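Local coordinates for putative hyaluronoglucosaminidase (Clostridium perfringens, PDB 6PWI), which probably acts as a hexosaminidase of glycoside hydrolase family 84, here as the catalytic part of a longer secreted, cell-wall-linked protein, at residues Asn143-Phe148 / Asp323-Ile328; Thr363-Leu368 / Gln373-Phe378; Thr416-Ile421 / Trp444-Phe449; Ile439-Tyr442 / Asp448-Met451. All blocks are in the same frame, centred on the assembly; numbering follows the deposited sequence.

Four contacts illustrate how a (beta/alpha)8 barrel is tied internally and to its neighbouring domain. Contact 1 comes first along the chain and links the N-terminal mixed-sheet domain to the barrel. Contact 2 follows the sixth strand. Contact 3 joins the eighth strand to the loop after helix 433-444, and contact 4 folds that same loop back on the helix. Contacts 3 and 4 share D448 and F449, their centres about 8 Å apart. Contacts 2 and 3 touch, with centres about 15 Å apart, whereas contact 1 lies about 19 Å from contact 3, centre to centre. Contacts 2 to 4 thus lie in one barrel region, contact 1 at its junction with the N-terminal domain.

Contact 1 (Asn143-Phe148 / Asp323-Ile328); sequences NTDSAF and DVYEFI
Y325 reaches across a domain boundary to D145, and its side chain can be followed outward as an example of a long residue bridging widely spaced backbones: the CA atoms of Y325 and D145 are 12.4 Å apart. Its CB already points toward the helix start at 144-148. With CG beside the backbone N and opposite the carbonyl carbon (chi1 -65°), the ring continues in that direction. The body of the ring is held from its own domain, by a cation-pi contact with K250 and packing on Q292. At the far end Y325 CZ comes within 3.8 Å of D145 OD2, and Y325 OH donates a weak hydrogen bond to D145 OD2 at 2.7 Å. The carboxylate and the ring are inclined by 36°, and the oxygen approaches the ring obliquely. The other oxygen, D145 OD1, is in a salt bridge with K248, the stronger partner, which would be expected to favour a charged carboxylate. K248 comes from the barrel side, between helix 231-247 and strand 250-255, and this pair too crosses the domain boundary.

D145 itself stands on a capped helix. N143 occupies the N-cap, where N143 OD1 accepts the backbone N of S146 at 3.0 Å. S146 OG adds a second bond to N143 OD1, of 3.1 Å, from above the amide carbonyl plane.

The contact is a small surface bridge. On one side is the first turn of helix 144-158, in the N-terminal mixed-sheet domain; on the other is the loop that follows helix 304-321 and leads into barrel strand 328-330.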
loop_
_atom_site.group_PDB
_atom_site.type_symbol
_atom_site.label_atom_id
_atom_site.label_comp_id
_atom_site.label_asym_id
_atom_site.label_seq_id
_atom_site.Cartn_x
_atom_site.Cartn_y
_atom_site.Cartn_z
ATOM N N ASN A 143 19.415 8.200 -11.026
ATOM C CA ASN A 143 19.854 8.948 -9.860
ATOM C C ASN A 143 20.005 7.967 -8.700
ATOM O O ASN A 143 19.782 6.768 -8.870
ATOM C CB ASN A 143 18.891 10.091 -9.535
ATOM C CG ASN A 143 17.451 9.626 -9.491
ATOM O OD1 ASN A 143 17.133 8.628 -8.842
ATOM N ND2 ASN A 143 16.576 10.322 -10.203
ATOM N N THR A 144 20.360 8.495 -7.521
ATOM C CA THR A 144 20.624 7.664 -6.356
ATOM C C THR A 144 19.358 6.919 -5.917
ATOM O O THR A 144 19.425 5.733 -5.580
ATOM C CB THR A 144 21.375 8.441 -5.263
ATOM O OG1 THR A 144 21.958 7.497 -4.362
ATOM C CG2 THR A 144 20.515 9.439 -4.516
ATOM N N ASP A 145 18.208 7.614 -5.942
ATOM C CA ASP A 145 16.922 7.016 -5.607
ATOM C C ASP A 145 16.674 5.764 -6.453
ATOM O O ASP A 145 16.270 4.727 -5.926
ATOM C CB ASP A 145 15.771 8.017 -5.762
ATOM C CG ASP A 145 15.747 9.142 -4.739
ATOM O OD1 ASP A 145 16.388 9.001 -3.678
ATOM O OD2 ASP A 145 15.073 10.151 -5.008
ATOM N N SER A 146 16.930 5.866 -7.766
ATOM C CA SER A 146 16.722 4.762 -8.693
ATOM C C SER A 146 17.739 3.644 -8.469
ATOM O O SER A 146 17.417 2.469 -8.646
ATOM C CB SER A 146 16.749 5.244 -10.107
ATOM O OG SER A 146 15.793 6.276 -10.286
ATOM N N ALA A 147 18.967 4.012 -8.081
ATOM C CA ALA A 147 19.957 2.999 -7.755
ATOM C C ALA A 147 19.451 2.179 -6.572
ATOM O O ALA A 147 19.552 0.955 -6.579
ATOM C CB ALA A 147 21.312 3.619 -7.483
ATOM N N PHE A 148 18.886 2.880 -5.582
ATOM C CA PHE A 148 18.266 2.283 -4.411
ATOM C C PHE A 148 17.216 1.243 -4.814
ATOM O O PHE A 148 17.261 0.113 -4.331
ATOM C CB PHE A 148 17.673 3.381 -3.527
ATOM C CG PHE A 148 17.160 2.930 -2.185
ATOM C CD1 PHE A 148 17.924 3.101 -1.039
ATOM C CD2 PHE A 148 15.899 2.371 -2.059
ATOM C CE1 PHE A 148 17.443 2.706 0.202
ATOM C CE2 PHE A 148 15.422 1.971 -0.821
ATOM C CZ PHE A 148 16.191 2.142 0.310
ATOM N N ASP A 323 16.596 21.296 -2.673
ATOM C CA ASP A 323 16.510 19.848 -2.534
ATOM C C ASP A 323 15.126 19.409 -2.041
ATOM O O ASP A 323 14.988 18.331 -1.461
ATOM C CB ASP A 323 17.657 19.303 -1.675
ATOM C CG ASP A 323 17.613 19.758 -0.223
ATOM O OD1 ASP A 323 16.978 20.798 0.051
ATOM O OD2 ASP A 323 18.207 19.066 0.628
ATOM N N VAL A 324 14.101 20.236 -2.283
ATOM C CA VAL A 324 12.743 19.886 -1.891
ATOM C C VAL A 324 11.963 19.437 -3.128
ATOM O O VAL A 324 11.807 20.193 -4.084
ATOM C CB VAL A 324 12.049 21.042 -1.140
ATOM C CG1 VAL A 324 10.597 20.728 -0.802
ATOM C CG2 VAL A 324 12.806 21.412 0.121
ATOM N N TYR A 325 11.468 18.195 -3.094
ATOM C CA TYR A 325 10.649 17.652 -4.163
ATOM C C TYR A 325 9.379 18.488 -4.301
ATOM O O TYR A 325 9.090 19.329 -3.452
ATOM C CB TYR A 325 10.337 16.178 -3.904
ATOM C CG TYR A 325 11.523 15.247 -3.918
ATOM C CD1 TYR A 325 12.099 14.833 -5.112
ATOM C CD2 TYR A 325 12.059 14.753 -2.737
ATOM C CE1 TYR A 325 13.181 13.964 -5.131
ATOM C CE2 TYR A 325 13.139 13.884 -2.737
ATOM C CZ TYR A 325 13.701 13.484 -3.939
ATOM O OH TYR A 325 14.765 12.626 -3.946
ATOM N N GLU A 326 8.621 18.243 -5.377
ATOM C CA GLU A 326 7.509 19.114 -5.742
ATOM C C GLU A 326 6.339 18.925 -4.781
ATOM O O GLU A 326 6.177 17.857 -4.195
ATOM C CB GLU A 326 7.122 18.957 -7.215
ATOM C CG GLU A 326 7.061 17.522 -7.698
ATOM C CD GLU A 326 6.982 17.422 -9.212
ATOM O OE1 GLU A 326 5.944 16.933 -9.726
ATOM O OE2 GLU A 326 7.955 17.843 -9.878
ATOM N N PHE A 327 5.552 19.995 -4.625
ATOM C CA PHE A 327 4.413 20.017 -3.726
ATOM C C PHE A 327 3.274 19.148 -4.250
ATOM O O PHE A 327 3.081 18.978 -5.457
ATOM C CB PHE A 327 3.879 21.440 -3.549
ATOM C CG PHE A 327 4.693 22.333 -2.648
ATOM C CD1 PHE A 327 4.606 22.224 -1.266
ATOM C CD2 PHE A 327 5.521 23.312 -3.183
ATOM C CE1 PHE A 327 5.345 23.061 -0.440
ATOM C CE2 PHE A 327 6.261 24.145 -2.357
ATOM C CZ PHE A 327 6.173 24.018 -0.988
ATOM N N ILE A 328 2.518 18.613 -3.291
ATOM C CA ILE A 328 1.273 17.911 -3.522
ATOM C C ILE A 328 0.160 18.846 -3.067
ATOM O O ILE A 328 0.305 19.514 -2.048
ATOM C CB ILE A 328 1.325 16.593 -2.728
ATOM C CG1 ILE A 328 2.174 15.562 -3.474
ATOM C CG2 ILE A 328 -0.063 16.066 -2.414
ATOM C CD1 ILE A 328 3.074 14.741 -2.585
#

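Contact 2 (Thr363-Leu368 / Gln373-Phe378); sequences TGDVIL and QETFEF
The carboxylate of D365 is met from above its plane, 36° out, by the hydroxyl of T375: T375 OG1 donates a 2.7 Å hydrogen bond to D365 OD1. A second flat group, the F376 ring, receives its helix neighbour on one face, T375 CG2 standing 4.0 Å above the plane and over the ring centre; the same ring also stacks with F418. The hydroxyl branch of T375 thus serves the loop, while the methyl covers the F376 ring and also borders G364.

CB of T375 faces the loop, and the first torsion (chi1 -157°) puts OG1 beside the carbonyl carbon, within reach of D365, with CG2 between the backbone N and the carbonyl carbon. OG1 packs beside the backbone of G364. Besides giving its proton to D365, T375 OG1 accepts from W362 NE1, and the hydroxyl is held by two partners. G364 has a backbone conformation (phi 117°) that suits glycine. Further along the loop, T363 OG1 donates to V366 O at 3.0 Å, closing the bend on itself.

Here a barrel loop is fastened to the helix that succeeds it. Segment 363-368 leaves strand 359-362, the sixth of the barrel, and T375 lies in the first turn of helix 373-383, whose F376 packs against strand 359-362 and strand 387-391.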
loop_
_atom_site.group_PDB
_atom_site.type_symbol
_atom_site.label_atom_id
_atom_site.label_comp_id
_atom_site.label_asym_id
_atom_site.label_seq_id
_atom_site.Cartn_x
_atom_site.Cartn_y
_atom_site.Cartn_z
ATOM N N THR A 363 -9.845 11.860 -6.248
ATOM C CA THR A 363 -10.246 10.559 -5.736
ATOM C C THR A 363 -11.058 9.796 -6.777
ATOM O O THR A 363 -11.377 8.629 -6.554
ATOM C CB THR A 363 -10.959 10.638 -4.378
ATOM O OG1 THR A 363 -12.287 11.113 -4.603
ATOM C CG2 THR A 363 -10.226 11.500 -3.374
ATOM N N GLY A 364 -11.386 10.461 -7.896
ATOM C CA GLY A 364 -12.138 9.849 -8.985
ATOM C C GLY A 364 -13.492 10.522 -9.229
ATOM O O GLY A 364 -13.663 11.719 -8.986
ATOM N N ASP A 365 -14.453 9.729 -9.723
ATOM C CA ASP A 365 -15.785 10.219 -10.049
ATOM C C ASP A 365 -16.554 10.571 -8.774
ATOM O O ASP A 365 -17.366 11.494 -8.772
ATOM C CB ASP A 365 -16.532 9.206 -10.915
ATOM C CG ASP A 365 -16.202 9.298 -12.397
ATOM O OD1 ASP A 365 -15.310 10.105 -12.764
ATOM O OD2 ASP A 365 -16.856 8.579 -13.188
ATOM N N VAL A 366 -16.281 9.817 -7.703
ATOM C CA VAL A 366 -16.943 9.935 -6.409
ATOM C C VAL A 366 -15.863 9.804 -5.339
ATOM O O VAL A 366 -14.696 9.621 -5.680
ATOM C CB VAL A 366 -18.024 8.848 -6.221
ATOM C CG1 VAL A 366 -19.191 9.017 -7.180
ATOM C CG2 VAL A 366 -17.444 7.436 -6.310
ATOM N N ILE A 367 -16.262 9.864 -4.061
ATOM C CA ILE A 367 -15.322 9.784 -2.954
ATOM C C ILE A 367 -14.598 8.440 -2.982
ATOM O O ILE A 367 -13.378 8.401 -2.844
ATOM C CB ILE A 367 -15.998 10.079 -1.599
ATOM C CG1 ILE A 367 -16.546 11.512 -1.565
ATOM C CG2 ILE A 367 -15.040 9.815 -0.438
ATOM C CD1 ILE A 367 -17.326 11.871 -0.312
ATOM N N LEU A 368 -15.337 7.339 -3.158
ATOM C CA LEU A 368 -14.697 6.035 -3.278
ATOM C C LEU A 368 -14.572 5.663 -4.755
ATOM O O LEU A 368 -15.055 4.618 -5.178
ATOM C CB LEU A 368 -15.488 4.968 -2.507
ATOM C CG LEU A 368 -15.939 5.322 -1.086
ATOM C CD1 LEU A 368 -16.744 4.178 -0.490
ATOM C CD2 LEU A 368 -14.760 5.650 -0.183
ATOM N N GLN A 373 -9.993 5.432 -16.868
ATOM C CA GLN A 373 -9.486 6.361 -17.864
ATOM C C GLN A 373 -10.380 7.605 -17.908
ATOM O O GLN A 373 -9.877 8.720 -18.016
ATOM C CB GLN A 373 -9.358 5.642 -19.209
ATOM C CG GLN A 373 -8.859 6.515 -20.351
ATOM C CD GLN A 373 -7.358 6.546 -20.505
ATOM O OE1 GLN A 373 -6.615 5.857 -19.805
ATOM N NE2 GLN A 373 -6.893 7.351 -21.450
ATOM N N GLU A 374 -11.699 7.405 -17.776
ATOM C CA GLU A 374 -12.679 8.463 -17.994
ATOM C C GLU A 374 -12.547 9.556 -16.931
ATOM O O GLU A 374 -12.607 10.744 -17.252
ATOM C CB GLU A 374 -14.111 7.919 -18.035
ATOM C CG GLU A 374 -14.436 7.109 -19.279
ATOM C CD GLU A 374 -13.900 5.681 -19.340
ATOM O OE1 GLU A 374 -13.534 5.106 -18.275
ATOM O OE2 GLU A 374 -13.842 5.136 -20.464
ATOM N N THR A 375 -12.366 9.151 -15.670
ATOM C CA THR A 375 -12.218 10.110 -14.587
ATOM C C THR A 375 -10.962 10.968 -14.780
ATOM O O THR A 375 -10.963 12.152 -14.439
ATOM C CB THR A 375 -12.305 9.445 -13.206
ATOM O OG1 THR A 375 -12.686 10.477 -12.297
ATOM C CG2 THR A 375 -11.018 8.801 -12.737
ATOM N N PHE A 376 -9.898 10.365 -15.324
ATOM C CA PHE A 376 -8.649 11.078 -15.531
ATOM C C PHE A 376 -8.755 12.000 -16.742
ATOM O O PHE A 376 -8.192 13.093 -16.727
ATOM C CB PHE A 376 -7.456 10.117 -15.552
ATOM C CG PHE A 376 -7.198 9.450 -14.225
ATOM C CD1 PHE A 376 -7.277 10.171 -13.040
ATOM C CD2 PHE A 376 -6.879 8.103 -14.151
ATOM C CE1 PHE A 376 -7.062 9.555 -11.814
ATOM C CE2 PHE A 376 -6.644 7.496 -12.924
ATOM C CZ PHE A 376 -6.749 8.220 -11.758
ATOM N N GLU A 377 -9.499 11.568 -17.771
ATOM C CA GLU A 377 -9.769 12.417 -18.926
ATOM C C GLU A 377 -10.507 13.672 -18.466
ATOM O O GLU A 377 -10.225 14.776 -18.934
ATOM C CB GLU A 377 -10.614 11.692 -19.979
ATOM C CG GLU A 377 -9.843 10.725 -20.859
ATOM C CD GLU A 377 -10.686 9.740 -21.667
ATOM O OE1 GLU A 377 -11.941 9.856 -21.658
ATOM O OE2 GLU A 377 -10.087 8.850 -22.316
ATOM N N PHE A 378 -11.468 13.484 -17.553
ATOM C CA PHE A 378 -12.255 14.597 -17.054
ATOM C C PHE A 378 -11.344 15.570 -16.306
ATOM O O PHE A 378 -11.386 16.776 -16.551
ATOM C CB PHE A 378 -13.417 14.130 -16.171
ATOM C CG PHE A 378 -14.101 15.279 -15.469
ATOM C CD1 PHE A 378 -15.145 15.959 -16.072
ATOM C CD2 PHE A 378 -13.655 15.729 -14.235
ATOM C CE1 PHE A 378 -15.753 17.037 -15.444
ATOM C CE2 PHE A 378 -14.260 16.807 -13.610
ATOM C CZ PHE A 378 -15.311 17.458 -14.212
#

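Contact 3 (Thr416-Ile421 / Trp444-Phe449); sequences TNFKGI and WNRADF
R446 lies flat on F418 in a cation-pi stack that secures the opening of the eighth strand of a (beta/alpha)8 barrel to the loop beyond its succeeding helix. The planes of guanidinium and ring differ by only 19°, and R446 CZ stands 3.9 Å from the F418 ring centroid. F418 CE2 lies under the centre of the guanidinium, and R446 NH2 over the middle of the ring.

F418 also supplies an acceptor, its backbone O. R446 NH2 donates to F418 O at 2.9 Å, with an angle of 145° at the hydrogen, while R446 NH1 makes a longer, weak bond to T416 O at 3.3 Å. A side chain bent at chi3 (-147°) thus presents its face to an aromatic ring and its nitrogens to two carbonyls of the chain entering the strand, a combination that restricts rotation of the planar group.

R446 is itself positioned by a turn. It begins a type I beta turn running to F449, and N445 OD1, in an Asx motif, accepts D448 N at 3.1 Å. N445 ND2 returns a 2.8 Å bond to D448 OD2, and the backbone N of R446 donates to D176.

Strand 418-423 closes the barrel between strand 387-391 and the first strand, 179-184, and the turn carrying R446 connects helix 433-444 with helix 451-462.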
loop_
_atom_site.group_PDB
_atom_site.type_symbol
_atom_site.label_atom_id
_atom_site.label_comp_id
_atom_site.label_asym_id
_atom_site.label_seq_id
_atom_site.Cartn_x
_atom_site.Cartn_y
_atom_site.Cartn_z
ATOM N N THR A 416 -3.643 4.824 -18.261
ATOM C CA THR A 416 -2.289 5.304 -18.506
ATOM C C THR A 416 -2.122 6.788 -18.157
ATOM O O THR A 416 -1.000 7.286 -18.127
ATOM C CB THR A 416 -1.892 5.069 -19.973
ATOM O OG1 THR A 416 -2.810 5.786 -20.803
ATOM C CG2 THR A 416 -1.899 3.609 -20.373
ATOM N N ASN A 417 -3.221 7.503 -17.901
ATOM C CA ASN A 417 -3.189 8.956 -18.014
ATOM C C ASN A 417 -3.169 9.638 -16.641
ATOM O O ASN A 417 -3.974 10.537 -16.377
ATOM C CB ASN A 417 -4.334 9.467 -18.901
ATOM C CG ASN A 417 -5.703 8.961 -18.481
ATOM O OD1 ASN A 417 -5.818 7.933 -17.809
ATOM N ND2 ASN A 417 -6.749 9.676 -18.871
ATOM N N PHE A 418 -2.231 9.235 -15.774
ATOM C CA PHE A 418 -2.172 9.799 -14.434
ATOM C C PHE A 418 -0.771 9.637 -13.851
ATOM O O PHE A 418 -0.002 8.802 -14.321
ATOM C CB PHE A 418 -3.293 9.245 -13.544
ATOM C CG PHE A 418 -3.136 7.808 -13.119
ATOM C CD1 PHE A 418 -2.909 7.488 -11.792
ATOM C CD2 PHE A 418 -3.207 6.779 -14.043
ATOM C CE1 PHE A 418 -2.761 6.167 -11.397
ATOM C CE2 PHE A 418 -3.064 5.458 -13.646
ATOM C CZ PHE A 418 -2.845 5.153 -12.322
ATOM N N LYS A 419 -0.486 10.433 -12.810
ATOM C CA LYS A 419 0.859 10.707 -12.329
ATOM C C LYS A 419 1.288 9.690 -11.273
ATOM O O LYS A 419 2.470 9.590 -10.957
ATOM C CB LYS A 419 0.920 12.104 -11.700
ATOM C CG LYS A 419 0.830 13.272 -12.669
ATOM C CD LYS A 419 1.082 14.621 -12.027
ATOM C CE LYS A 419 1.735 15.606 -12.980
ATOM N NZ LYS A 419 1.648 16.996 -12.468
ATOM N N GLY A 420 0.328 8.953 -10.705
ATOM C CA GLY A 420 0.634 8.030 -9.626
ATOM C C GLY A 420 -0.537 7.854 -8.668
ATOM O O GLY A 420 -1.604 8.428 -8.867
ATOM N N ILE A 421 -0.319 7.064 -7.612
ATOM C CA ILE A 421 -1.425 6.651 -6.769
ATOM C C ILE A 421 -0.943 6.473 -5.330
ATOM O O ILE A 421 0.158 5.973 -5.090
ATOM C CB ILE A 421 -2.097 5.388 -7.357
ATOM C CG1 ILE A 421 -3.264 4.895 -6.495
ATOM C CG2 ILE A 421 -1.077 4.294 -7.645
ATOM C CD1 ILE A 421 -4.298 4.083 -7.255
ATOM N N TRP A 444 3.925 0.803 -9.798
ATOM C CA TRP A 444 5.205 0.650 -10.471
ATOM C C TRP A 444 5.006 0.182 -11.916
ATOM O O TRP A 444 5.506 0.824 -12.844
ATOM C CB TRP A 444 6.139 -0.287 -9.691
ATOM C CG TRP A 444 7.484 -0.447 -10.337
ATOM C CD1 TRP A 444 7.841 -1.385 -11.259
ATOM C CD2 TRP A 444 8.651 0.370 -10.130
ATOM N NE1 TRP A 444 9.144 -1.212 -11.640
ATOM C CE2 TRP A 444 9.670 -0.144 -10.965
ATOM C CE3 TRP A 444 8.942 1.481 -9.323
ATOM C CZ2 TRP A 444 10.949 0.416 -11.017
ATOM C CZ3 TRP A 444 10.203 2.037 -9.379
ATOM C CH2 TRP A 444 11.194 1.509 -10.212
ATOM N N ASN A 445 4.271 -0.931 -12.082
ATOM C CA ASN A 445 4.070 -1.575 -13.371
ATOM C C ASN A 445 2.578 -1.808 -13.589
ATOM O O ASN A 445 2.034 -2.786 -13.083
ATOM C CB ASN A 445 4.808 -2.918 -13.442
ATOM C CG ASN A 445 4.742 -3.589 -14.801
ATOM O OD1 ASN A 445 3.811 -3.367 -15.575
ATOM N ND2 ASN A 445 5.727 -4.422 -15.104
ATOM N N ARG A 446 1.944 -0.933 -14.379
ATOM C CA ARG A 446 0.501 -0.952 -14.541
ATOM C C ARG A 446 0.038 -2.106 -15.429
ATOM O O ARG A 446 -0.846 -2.863 -15.041
ATOM C CB ARG A 446 -0.010 0.397 -15.046
ATOM C CG ARG A 446 -0.218 1.411 -13.935
ATOM C CD ARG A 446 -0.458 2.750 -14.590
ATOM N NE ARG A 446 0.054 3.882 -13.838
ATOM C CZ ARG A 446 0.234 5.090 -14.371
ATOM N NH1 ARG A 446 -0.045 5.287 -15.652
ATOM N NH2 ARG A 446 0.696 6.089 -13.630
ATOM N N ALA A 447 0.609 -2.228 -16.630
ATOM C CA ALA A 447 0.082 -3.174 -17.603
ATOM C C ALA A 447 0.192 -4.610 -17.091
ATOM O O ALA A 447 -0.699 -5.422 -17.343
ATOM C CB ALA A 447 0.756 -3.002 -18.942
ATOM N N ASP A 448 1.270 -4.910 -16.352
ATOM C CA ASP A 448 1.522 -6.267 -15.898
ATOM C C ASP A 448 0.897 -6.514 -14.528
ATOM O O ASP A 448 1.259 -7.477 -13.859
ATOM C CB ASP A 448 3.018 -6.587 -15.861
ATOM C CG ASP A 448 3.728 -6.406 -17.193
ATOM O OD1 ASP A 448 3.053 -6.483 -18.243
ATOM O OD2 ASP A 448 4.957 -6.180 -17.170
ATOM N N PHE A 449 -0.041 -5.659 -14.105
ATOM C CA PHE A 449 -0.676 -5.896 -12.819
ATOM C C PHE A 449 -1.677 -7.041 -12.935
ATOM O O PHE A 449 -2.697 -6.929 -13.620
ATOM C CB PHE A 449 -1.331 -4.643 -12.241
ATOM C CG PHE A 449 -1.932 -4.861 -10.875
ATOM C CD1 PHE A 449 -1.124 -5.154 -9.784
ATOM C CD2 PHE A 449 -3.302 -4.791 -10.679
ATOM C CE1 PHE A 449 -1.675 -5.361 -8.528
ATOM C CE2 PHE A 449 -3.854 -4.996 -9.421
ATOM C CZ PHE A 449 -3.039 -5.275 -8.347
#

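Contact 4 (Ile439-Tyr442 / Asp448-Met451); sequences IADY and DFDM
Y442 and F449 form a T-shaped pair: the two side chains cross at roughly a right angle, while their ring planes are inclined by 63°. The edge of the tyrosine ring is directed at the face of the phenylalanine, with the centroids of the Y442 and F449 rings 5.5 Å apart. The pair is reinforced nearer the helix backbone, where Y442 CB sits 3.9 Å from the F449 centroid as a CH-pi contact. M451 N lies over the rim of the opposite face. D441 approaches from a third direction, at the ring's edge, with D441 OD2 3.6 Å from F449 CD1.

CB of D441 points toward the returning loop, and CG, anti to the backbone N (chi1 -172°), continues to the F449 edge and to a water. This water donates to D441 OD2 at 2.7 Å and accepts from D450 N at 2.9 Å. S454 OG also bonds to D441 OD2, and I39 N to D441 OD1, while Y442 OH binds D412 O.

F449, from the loop, thus packs against D441 and Y442 on the last turn of helix 433-444. D450 caps the next helix, 451-462, through K453 N, and Y442 leans on F418 of strand 418-423.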
loop_
_atom_site.group_PDB
_atom_site.type_symbol
_atom_site.label_atom_id
_atom_site.label_comp_id
_atom_site.label_asym_id
_atom_site.label_seq_id
_atom_site.Cartn_x
_atom_site.Cartn_y
_atom_site.Cartn_z
ATOM N N ILE A 439 -0.971 -1.533 -4.331
ATOM C CA ILE A 439 -0.704 -0.201 -4.861
ATOM C C ILE A 439 0.753 -0.080 -5.317
ATOM O O ILE A 439 1.031 0.567 -6.321
ATOM C CB ILE A 439 -1.093 0.881 -3.832
ATOM C CG1 ILE A 439 -2.583 0.819 -3.484
ATOM C CG2 ILE A 439 -0.674 2.271 -4.283
ATOM C CD1 ILE A 439 -3.492 0.663 -4.669
ATOM N N ALA A 440 1.674 -0.714 -4.584
ATOM C CA ALA A 440 3.083 -0.685 -4.927
ATOM C C ALA A 440 3.298 -1.344 -6.287
ATOM O O ALA A 440 3.949 -0.765 -7.154
ATOM C CB ALA A 440 3.895 -1.360 -3.853
ATOM N N ASP A 441 2.745 -2.552 -6.453
ATOM C CA ASP A 441 2.892 -3.334 -7.666
ATOM C C ASP A 441 2.236 -2.589 -8.827
ATOM O O ASP A 441 2.864 -2.349 -9.856
ATOM C CB ASP A 441 2.302 -4.727 -7.449
ATOM C CG ASP A 441 2.548 -5.725 -8.570
ATOM O OD1 ASP A 441 3.420 -5.468 -9.437
ATOM O OD2 ASP A 441 1.874 -6.772 -8.557
ATOM N N TYR A 442 0.968 -2.207 -8.641
ATOM C CA TYR A 442 0.208 -1.529 -9.676
ATOM C C TYR A 442 0.844 -0.184 -10.015
ATOM O O TYR A 442 0.916 0.195 -11.180
ATOM C CB TYR A 442 -1.247 -1.353 -9.239
ATOM C CG TYR A 442 -2.105 -0.538 -10.174
ATOM C CD1 TYR A 442 -2.417 -0.991 -11.449
ATOM C CD2 TYR A 442 -2.624 0.685 -9.784
ATOM C CE1 TYR A 442 -3.216 -0.253 -12.310
ATOM C CE2 TYR A 442 -3.434 1.431 -10.626
ATOM C CZ TYR A 442 -3.730 0.962 -11.892
ATOM O OH TYR A 442 -4.519 1.701 -12.723
ATOM N N ASP A 448 1.270 -4.910 -16.352
ATOM C CA ASP A 448 1.522 -6.267 -15.898
ATOM C C ASP A 448 0.897 -6.514 -14.528
ATOM O O ASP A 448 1.259 -7.477 -13.859
ATOM C CB ASP A 448 3.018 -6.587 -15.861
ATOM C CG ASP A 448 3.728 -6.406 -17.193
ATOM O OD1 ASP A 448 3.053 -6.483 -18.243
ATOM O OD2 ASP A 448 4.957 -6.180 -17.170
ATOM N N PHE A 449 -0.041 -5.659 -14.105
ATOM C CA PHE A 449 -0.676 -5.896 -12.819
ATOM C C PHE A 449 -1.677 -7.041 -12.935
ATOM O O PHE A 449 -2.697 -6.929 -13.620
ATOM C CB PHE A 449 -1.331 -4.643 -12.241
ATOM C CG PHE A 449 -1.932 -4.861 -10.875
ATOM C CD1 PHE A 449 -1.124 -5.154 -9.784
ATOM C CD2 PHE A 449 -3.302 -4.791 -10.679
ATOM C CE1 PHE A 449 -1.675 -5.361 -8.528
ATOM C CE2 PHE A 449 -3.854 -4.996 -9.421
ATOM C CZ PHE A 449 -3.039 -5.275 -8.347
ATOM N N ASP A 450 -1.347 -8.141 -12.246
ATOM C CA ASP A 450 -2.203 -9.309 -12.137
ATOM C C ASP A 450 -2.832 -9.342 -10.746
ATOM O O ASP A 450 -2.297 -9.931 -9.814
ATOM C CB ASP A 450 -1.447 -10.592 -12.480
ATOM C CG ASP A 450 -2.377 -11.762 -12.733
ATOM O OD1 ASP A 450 -3.167 -12.098 -11.830
ATOM O OD2 ASP A 450 -2.314 -12.312 -13.838
ATOM N N MET A 451 -3.978 -8.673 -10.650
ATOM C CA MET A 451 -4.837 -8.557 -9.487
ATOM C C MET A 451 -4.837 -9.846 -8.657
ATOM O O MET A 451 -4.552 -9.805 -7.461
ATOM C CB MET A 451 -6.238 -8.250 -10.019
ATOM C CG MET A 451 -7.270 -7.919 -8.993
ATOM S SD MET A 451 -8.821 -7.529 -9.850
ATOM C CE MET A 451 -9.024 -8.943 -10.933
HETATM O O HOH W 1 1.185 -7.929 -10.900
#